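Local coordinates for protein 6-aminohexanoate-dimer hydrolase (Bacillus anthracis, PDB 4GB7) that probably hydrolyses the amide bond of 6-aminohexanoate dimers, as a serine hydrolase of the beta-lactamase clan, at residues Asn364-Phe369 against Pro383-Val388; Met387-Phe392 against Asn408-Ile413. All blocks are in the same frame, centred on the assembly; numbering follows the deposited sequence.

Interaction 1 (Asn364-Phe369 against Pro383-Val388)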
ATOM      1  N   ASN A 364       3.759  18.458  -3.302  1.00 19.73           N
ATOM      2  CA  ASN A 364       4.998  18.740  -3.955  1.00 18.11           C
ATOM      3  C   ASN A 364       4.737  19.553  -5.223  1.00 19.05           C
ATOM      4  O   ASN A 364       3.576  19.838  -5.589  1.00 20.61           O
ATOM      5  CB  ASN A 364       5.868  17.482  -4.150  1.00 20.43           C
ATOM      6  CG  ASN A 364       5.433  16.585  -5.312  1.00 19.14           C
ATOM      7  OD1 ASN A 364       4.480  16.877  -6.043  1.00 18.94           O
ATOM      8  ND2 ASN A 364       6.139  15.444  -5.473  1.00 23.30           N
ATOM      9  N   GLU A 365       5.810  19.934  -5.907  1.00 20.84           N
ATOM     10  CA  GLU A 365       5.650  20.830  -7.044  1.00 22.85           C
ATOM     11  C   GLU A 365       4.965  20.160  -8.230  1.00 20.61           C
ATOM     12  O   GLU A 365       4.615  20.863  -9.194  1.00 22.72           O
ATOM     13  CB  GLU A 365       6.972  21.445  -7.485  1.00 21.27           C
ATOM     14  CG  GLU A 365       7.970  20.470  -8.059  1.00 23.64           C
ATOM     15  CD  GLU A 365       9.179  21.196  -8.608  1.00 27.21           C
ATOM     16  OE1 GLU A 365       9.089  21.920  -9.639  1.00 35.27           O
ATOM     17  OE2 GLU A 365      10.217  21.002  -8.028  1.00 30.62           O
ATOM     18  N   GLN A 366       4.816  18.821  -8.181  1.00 19.50           N
ATOM     19  CA  GLN A 366       4.144  18.096  -9.278  1.00 21.48           C
ATOM     20  C   GLN A 366       2.710  17.825  -9.006  1.00 19.47           C
ATOM     21  O   GLN A 366       2.020  17.318  -9.888  1.00 20.59           O
ATOM     22  CB  GLN A 366       4.803  16.762  -9.535  1.00 19.80           C
ATOM     23  CG  GLN A 366       6.298  16.871  -9.751  1.00 19.34           C
ATOM     24  CD  GLN A 366       6.641  17.596 -11.026  1.00 19.79           C
ATOM     25  OE1 GLN A 366       7.059  18.736 -10.998  1.00 20.08           O
ATOM     26  NE2 GLN A 366       6.429  16.941 -12.156  1.00 19.09           N
ATOM     27  N   GLY A 367       2.259  18.089  -7.790  1.00 19.23           N
ATOM     28  CA  GLY A 367       0.885  17.726  -7.453  1.00 17.81           C
ATOM     29  C   GLY A 367       0.782  16.188  -7.312  1.00 17.86           C
ATOM     30  O   GLY A 367      -0.306  15.616  -7.532  1.00 19.97           O
ATOM     31  N   ALA A 368       1.897  15.530  -6.929  1.00 16.39           N
ATOM     32  CA  ALA A 368       1.917  14.042  -6.871  1.00 15.55           C
ATOM     33  C   ALA A 368       1.105  13.534  -5.719  1.00 18.04           C
ATOM     34  O   ALA A 368       0.873  14.240  -4.733  1.00 21.73           O
ATOM     35  CB  ALA A 368       3.331  13.482  -6.865  1.00 15.89           C
ATOM     36  N   PHE A 369       0.659  12.303  -5.822  1.00 18.62           N
ATOM     37  CA  PHE A 369       0.045  11.630  -4.723  1.00 18.26           C
ATOM     38  C   PHE A 369       0.624  10.209  -4.692  1.00 17.14           C
ATOM     39  O   PHE A 369       1.131   9.711  -5.678  1.00 18.84           O
ATOM     40  CB  PHE A 369      -1.514  11.715  -4.762  1.00 18.71           C
ATOM     41  CG  PHE A 369      -2.150  11.147  -6.011  1.00 19.56           C
ATOM     42  CD1 PHE A 369      -2.226  11.899  -7.169  1.00 21.82           C
ATOM     43  CD2 PHE A 369      -2.668   9.878  -6.021  1.00 22.77           C
ATOM     44  CE1 PHE A 369      -2.822  11.408  -8.315  1.00 22.54           C
ATOM     45  CE2 PHE A 369      -3.261   9.352  -7.173  1.00 22.37           C
ATOM     46  CZ  PHE A 369      -3.333  10.101  -8.329  1.00 20.89           C
ATOM     47  N   PRO A 383       0.704  13.500 -11.742  1.00 17.18           N
ATOM     48  CA  PRO A 383      -0.179  13.897 -12.820  1.00 16.30           C
ATOM     49  C   PRO A 383       0.352  15.056 -13.683  1.00 17.48           C
ATOM     50  O   PRO A 383      -0.145  15.246 -14.799  1.00 24.12           O
ATOM     51  CB  PRO A 383      -1.443  14.284 -12.100  1.00 20.61           C
ATOM     52  CG  PRO A 383      -1.102  14.446 -10.699  1.00 27.49           C
ATOM     53  CD  PRO A 383       0.286  13.991 -10.439  1.00 19.53           C
ATOM     54  N   LYS A 384       1.364  15.801 -13.205  1.00 17.29           N
ATOM     55  CA  LYS A 384       1.897  16.907 -13.994  1.00 19.34           C
ATOM     56  C   LYS A 384       2.765  16.335 -15.136  1.00 19.42           C
ATOM     57  O   LYS A 384       2.645  16.779 -16.288  1.00 21.10           O
ATOM     58  CB  LYS A 384       2.726  17.876 -13.142  1.00 19.94           C
ATOM     59  CG  LYS A 384       3.176  19.131 -13.873  1.00 21.38           C
ATOM     60  CD  LYS A 384       3.863  20.122 -12.954  1.00 24.06           C
ATOM     61  CE  LYS A 384       4.107  21.456 -13.629  1.00 36.91           C
ATOM     62  NZ  LYS A 384       5.461  21.416 -14.228  1.00 48.10           N
ATOM     63  N   ALA A 385       3.663  15.415 -14.778  1.00 18.72           N
ATOM     64  CA  ALA A 385       4.548  14.766 -15.740  1.00 15.29           C
ATOM     65  C   ALA A 385       3.990  13.499 -16.345  1.00 17.74           C
ATOM     66  O   ALA A 385       4.652  12.861 -17.183  1.00 20.23           O
ATOM     67  CB  ALA A 385       5.921  14.519 -15.152  1.00 17.25           C
ATOM     68  N   LYS A 386       2.782  13.123 -15.939  1.00 18.62           N
ATOM     69  CA  LYS A 386       2.149  11.913 -16.426  0.60 19.49           C
ATOM     70  C   LYS A 386       3.068  10.697 -16.196  1.00 18.52           C
ATOM     71  O   LYS A 386       3.373   9.965 -17.120  1.00 17.60           O
ATOM     72  CB  LYS A 386       1.760  12.121 -17.905  0.60 20.93           C
ATOM     73  CG  LYS A 386       0.731  13.236 -18.090  0.60 22.88           C
ATOM     74  CD  LYS A 386       0.972  14.073 -19.347  0.60 31.83           C
ATOM     75  CE  LYS A 386       2.196  15.000 -19.257  0.60 36.10           C
ATOM     76  NZ  LYS A 386       3.229  14.720 -20.315  0.60 32.83           N
HETATM   77  N   MSE A 387       3.547  10.539 -14.958  1.00 16.33           N
HETATM   78  CA  MSE A 387       4.506   9.518 -14.599  1.00 16.99           C
HETATM   79  C   MSE A 387       4.007   8.690 -13.437  1.00 16.49           C
HETATM   80  O   MSE A 387       3.342   9.197 -12.517  1.00 18.21           O
HETATM   81  CB  MSE A 387       5.852  10.161 -14.255  1.00 18.01           C
HETATM   82  CG  MSE A 387       6.915   9.190 -13.982  1.00 18.41           C
HETATM   83 SE   MSE A 387       8.572  10.010 -13.327  0.70 19.06          SE
HETATM   84  CE  MSE A 387       7.698  10.561 -11.641  1.00 21.24           C
ATOM     85  N   VAL A 388       4.230   7.390 -13.544  1.00 14.74           N
ATOM     86  CA  VAL A 388       3.992   6.432 -12.454  1.00 14.23           C
ATOM     87  C   VAL A 388       5.340   5.817 -12.067  1.00 15.45           C
ATOM     88  O   VAL A 388       6.094   5.359 -12.940  1.00 16.49           O
ATOM     89  CB  VAL A 388       3.039   5.324 -12.888  1.00 15.45           C
ATOM     90  CG1 VAL A 388       2.858   4.244 -11.800  1.00 15.99           C
ATOM     91  CG2 VAL A 388       1.706   5.911 -13.317  1.00 17.01           C
TER
HETATM   92  O   HOH W   1       7.045  21.511 -11.440  1.00 31.85           O

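Interaction 2 (Met387-Phe392 against Asn408-Ile413)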
HETATM    1  N   MSE A 387       3.547  10.539 -14.958  1.00 16.33           N
HETATM    2  CA  MSE A 387       4.506   9.518 -14.599  1.00 16.99           C
HETATM    3  C   MSE A 387       4.007   8.690 -13.437  1.00 16.49           C
HETATM    4  O   MSE A 387       3.342   9.197 -12.517  1.00 18.21           O
HETATM    5  CB  MSE A 387       5.852  10.161 -14.255  1.00 18.01           C
HETATM    6  CG  MSE A 387       6.915   9.190 -13.982  1.00 18.41           C
HETATM    7 SE   MSE A 387       8.572  10.010 -13.327  0.70 19.06          SE
HETATM    8  CE  MSE A 387       7.698  10.561 -11.641  1.00 21.24           C
ATOM      9  N   VAL A 388       4.230   7.390 -13.544  1.00 14.74           N
ATOM     10  CA  VAL A 388       3.992   6.432 -12.454  1.00 14.23           C
ATOM     11  C   VAL A 388       5.340   5.817 -12.067  1.00 15.45           C
ATOM     12  O   VAL A 388       6.094   5.359 -12.940  1.00 16.49           O
ATOM     13  CB  VAL A 388       3.039   5.324 -12.888  1.00 15.45           C
ATOM     14  CG1 VAL A 388       2.858   4.244 -11.800  1.00 15.99           C
ATOM     15  CG2 VAL A 388       1.706   5.911 -13.317  1.00 17.01           C
ATOM     16  N   ILE A 389       5.603   5.735 -10.759  1.00 14.78           N
ATOM     17  CA  ILE A 389       6.740   4.981 -10.250  1.00 15.60           C
ATOM     18  C   ILE A 389       6.241   3.936  -9.261  1.00 15.59           C
ATOM     19  O   ILE A 389       5.437   4.232  -8.373  1.00 16.47           O
ATOM     20  CB  ILE A 389       7.804   5.872  -9.637  1.00 14.57           C
ATOM     21  CG1 ILE A 389       8.428   6.785 -10.738  1.00 19.62           C
ATOM     22  CG2 ILE A 389       8.851   5.097  -8.848  1.00 17.01           C
ATOM     23  CD1 ILE A 389       9.546   7.666 -10.227  1.00 19.62           C
ATOM     24  N   VAL A 390       6.693   2.725  -9.470  1.00 13.92           N
ATOM     25  CA  VAL A 390       6.531   1.600  -8.541  1.00 15.32           C
ATOM     26  C   VAL A 390       7.869   1.270  -7.972  1.00 14.67           C
ATOM     27  O   VAL A 390       8.819   1.041  -8.713  1.00 14.88           O
ATOM     28  CB  VAL A 390       5.909   0.357  -9.199  1.00 14.48           C
ATOM     29  CG1 VAL A 390       5.797  -0.790  -8.189  1.00 15.18           C
ATOM     30  CG2 VAL A 390       4.497   0.685  -9.729  1.00 16.44           C
ATOM     31  N   HIS A 391       7.944   1.207  -6.648  1.00 15.61           N
ATOM     32  CA  HIS A 391       9.225   0.981  -5.968  1.00 14.70           C
ATOM     33  C   HIS A 391       8.990  -0.061  -4.922  1.00 15.57           C
ATOM     34  O   HIS A 391       8.178   0.187  -3.984  1.00 15.49           O
ATOM     35  CB  HIS A 391       9.699   2.315  -5.353  1.00 16.04           C
ATOM     36  CG  HIS A 391      11.157   2.367  -5.012  1.00 16.01           C
ATOM     37  ND1 HIS A 391      11.823   3.526  -4.986  1.00 14.49           N
ATOM     38  CD2 HIS A 391      12.033   1.399  -4.644  1.00 16.03           C
ATOM     39  CE1 HIS A 391      13.117   3.294  -4.676  1.00 15.85           C
ATOM     40  NE2 HIS A 391      13.249   1.987  -4.457  1.00 16.44           N
ATOM     41  N   PHE A 392       9.618  -1.230  -5.078  1.00 15.10           N
ATOM     42  CA  PHE A 392       9.529  -2.317  -4.125  1.00 13.60           C
ATOM     43  C   PHE A 392      10.877  -2.557  -3.527  1.00 15.98           C
ATOM     44  O   PHE A 392      11.874  -2.530  -4.272  1.00 16.79           O
ATOM     45  CB  PHE A 392       9.121  -3.660  -4.749  1.00 15.92           C
ATOM     46  CG  PHE A 392       7.760  -3.741  -5.322  1.00 15.43           C
ATOM     47  CD1 PHE A 392       6.746  -2.838  -4.998  1.00 16.21           C
ATOM     48  CD2 PHE A 392       7.465  -4.856  -6.133  1.00 17.22           C
ATOM     49  CE1 PHE A 392       5.479  -3.013  -5.572  1.00 15.57           C
ATOM     50  CE2 PHE A 392       6.205  -5.027  -6.676  1.00 18.42           C
ATOM     51  CZ  PHE A 392       5.211  -4.112  -6.371  1.00 17.29           C
ATOM     52  N   ASN A 408      12.534  13.299  -3.582  1.00 15.22           N
ATOM     53  CA  ASN A 408      13.133  14.303  -4.422  1.00 17.64           C
ATOM     54  C   ASN A 408      13.619  13.699  -5.749  1.00 15.79           C
ATOM     55  O   ASN A 408      13.496  14.334  -6.796  1.00 16.14           O
ATOM     56  CB  ASN A 408      14.292  14.974  -3.688  1.00 19.23           C
ATOM     57  CG  ASN A 408      13.798  16.080  -2.758  1.00 17.22           C
ATOM     58  OD1 ASN A 408      13.396  17.153  -3.253  1.00 21.84           O
ATOM     59  ND2 ASN A 408      13.774  15.811  -1.418  1.00 19.32           N
HETATM   60  N   MSE A 409      14.159  12.491  -5.715  1.00 16.87           N
HETATM   61  CA  MSE A 409      14.618  11.782  -6.929  1.00 16.61           C
HETATM   62  C   MSE A 409      13.457  11.582  -7.908  1.00 15.53           C
HETATM   63  O   MSE A 409      13.612  11.704  -9.135  1.00 16.72           O
HETATM   64  CB  MSE A 409      15.170  10.427  -6.509  1.00 21.26           C
HETATM   65  CG  MSE A 409      15.636   9.495  -7.587  1.00 22.69           C
HETATM   66 SE   MSE A 409      16.120   7.885  -6.617  0.70 24.47          SE
HETATM   67  CE  MSE A 409      14.423   6.992  -6.713  1.00 20.97           C
ATOM     68  N   TYR A 410      12.256  11.319  -7.378  1.00 15.40           N
ATOM     69  CA  TYR A 410      11.118  11.121  -8.289  1.00 15.94           C
ATOM     70  C   TYR A 410      10.779  12.405  -9.072  1.00 15.55           C
ATOM     71  O   TYR A 410      10.394  12.364 -10.239  1.00 16.56           O
ATOM     72  CB  TYR A 410       9.904  10.673  -7.523  1.00 16.64           C
ATOM     73  CG  TYR A 410      10.015   9.362  -6.779  1.00 15.27           C
ATOM     74  CD1 TYR A 410      10.956   8.403  -7.078  1.00 14.81           C
ATOM     75  CD2 TYR A 410       9.180   9.113  -5.738  1.00 18.20           C
ATOM     76  CE1 TYR A 410      11.032   7.227  -6.332  1.00 15.21           C
ATOM     77  CE2 TYR A 410       9.239   7.956  -5.018  1.00 16.99           C
ATOM     78  CZ  TYR A 410      10.195   7.007  -5.303  1.00 15.73           C
ATOM     79  OH  TYR A 410      10.220   5.838  -4.537  1.00 18.66           O
ATOM     80  N   ILE A 411      10.910  13.548  -8.416  1.00 16.14           N
ATOM     81  CA  ILE A 411      10.759  14.842  -9.070  1.00 16.27           C
ATOM     82  C   ILE A 411      11.837  15.060 -10.136  1.00 16.12           C
ATOM     83  O   ILE A 411      11.534  15.441 -11.283  1.00 17.34           O
ATOM     84  CB  ILE A 411      10.735  16.006  -8.047  1.00 17.10           C
ATOM     85  CG1 ILE A 411       9.579  15.851  -7.042  1.00 17.71           C
ATOM     86  CG2 ILE A 411      10.627  17.333  -8.827  1.00 16.11           C
ATOM     87  CD1 ILE A 411       9.578  16.832  -5.878  1.00 18.87           C
ATOM     88  N   ASP A 412      13.098  14.805  -9.797  1.00 17.05           N
ATOM     89  CA  ASP A 412      14.140  14.926 -10.764  1.00 17.80           C
ATOM     90  C   ASP A 412      14.012  13.999 -11.956  1.00 16.43           C
ATOM     91  O   ASP A 412      14.283  14.422 -13.100  1.00 17.38           O
ATOM     92  CB  ASP A 412      15.500  14.729 -10.113  1.00 16.43           C
ATOM     93  CG  ASP A 412      15.887  15.890  -9.179  1.00 22.23           C
ATOM     94  OD1 ASP A 412      15.333  17.031  -9.293  1.00 20.61           O
ATOM     95  OD2 ASP A 412      16.788  15.649  -8.355  1.00 24.00           O
ATOM     96  N   ILE A 413      13.599  12.754 -11.714  1.00 16.27           N
ATOM     97  CA  ILE A 413      13.329  11.850 -12.827  1.00 17.75           C
ATOM     98  C   ILE A 413      12.230  12.408 -13.742  1.00 16.31           C
ATOM     99  O   ILE A 413      12.373  12.425 -14.950  1.00 18.12           O
ATOM    100  CB  ILE A 413      13.002  10.400 -12.373  1.00 16.70           C
ATOM    101  CG1 ILE A 413      14.210   9.768 -11.708  1.00 16.61           C
ATOM    102  CG2 ILE A 413      12.464   9.579 -13.580  1.00 17.30           C
ATOM    103  CD1 ILE A 413      13.887   8.497 -10.935  1.00 18.04           C
TER

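Interaction 1 (Asn364-Phe369 against Pro383-Val388)
The pyrrolidine ring of Pro-383 packs against the carbonyls of Gln-366 and Gly-367, where the chain leaves a type I beta turn running from Asn-364 to Gly-367 with an Asx turn made by Asn-364. This turn leads into edge strand 369-373 and rests on the connection between strands 377-382 and 387-393, where Lys-386 and Met-387 face Asp-382 in a G1 beta bulge. The tight part surrounds the proline: Pro-383 CD is 3.4 Å from Gly-367 O, while Pro-383 CG meets the edge of the Phe-369 ring near its plane, 4.2 Å from CE1. Outside the two segments, Phe-369 also meets Trp-359 edge-to-face.

Gln-366 is the buried polar member. Its chain bends at chi2 (-67°), and its side chain crosses that of Lys-384 at about a right angle, with Gln-366 NE2 3.9 Å from Ala-385 CB. Both ends of the amide are engaged outside the two segments, NE2 with Asp-382 and OE1 with His-415, which should fix its rotation.

The loose, solvent side belongs to Lys-384 and Glu-365. Lys-384 CB still sits 3.4 Å from Gln-366 O, but the chain stays extended as far as CE, its CD passing Glu-365 O, and bends at chi4 to place NZ near a water. Glu-365 OE1 and Lys-384 NZ remain 5.9 Å apart, too far for direct charge contact. That water links them instead: it accepts from Lys-384 NZ at 3.2 Å and also bonds Glu-365 OE1 and Gln-366 OE1.

The turn itself is held by Asn-364 OD1, which is reached from opposite faces of its carbonyl plane, by Ala-368 N at 3.0 Å in a nearly straight bond (172°) and by Gln-366 N at 2.9 Å, well above that plane.

Interaction 2 (Met387-Phe392 against Asn408-Ile413)
Tyr-410 OH and His-391 ND1, 2.8 Å apart, share the hydrogen bond that joins strand 387-393 to helix 402-417. The two side chains cross at about a right angle, yet each partner atom lies near the plane of the other ring, at its edge. CG of His-391 is anti to the backbone N (chi1 -161°), carrying the imidazole off the strand on the helix side; its remaining nitrogen, NE2, bonds Thr-110 on the adjoining strand 110-117.

The helix covers one face of the five-stranded antiparallel sheet, in the alpha/beta domain expected for the serine beta-lactamase fold. The short segment axes come within 10.3 Å, and their N-to-C directions differ by 140°. Strand alternation selects the contact residues: the CB atoms of Met-387, Ile-389 and His-391 are directed at the helix, whereas Val-390 is turned from it onto helix 307-318.

Ile-389 packs against the tyrosine with two branches. Its CG2 lies over one ring face, while Ile-389 CD1 comes to 3.5 Å from Tyr-410 CD1, towards the base of the ring. Nearer the start of the strand, Met-387, a selenomethionine, crosses Ile-413 at about a right angle, with SE 3.9 Å from Ile-413 CG2. The bend at chi3 (67°) brings Met-387 CE to 3.5 Å from Tyr-410 O.

All six touching residues are buried, and within this largely apolar packing both imidazole nitrogens have hydrogen-bond partners, which would restrain the ring's rotation; either His-391 or Tyr-410 could be the donor of the bond between them.

Overall arrangement
Followed from the N-terminal side, the chain first makes the turn at 364-369, runs through strands 369-373 and 377-382, and returns at 383-388, where interaction 1 closes a loop of 13 intervening residues, ten of them in strands. It then continues along strand 387-393 and enters helix 402-417, and interaction 2 closes the next loop, with 15 residues between its segments. The loops follow in series, neither nesting nor crossing, and overlap only at Met-387 and Val-388. Their centres are 9 Å apart, and Ile-411 of the helix packs on Asn-364 and Glu-365. Together they connect the edge-strand turn, the inner strand and the C-terminal helix.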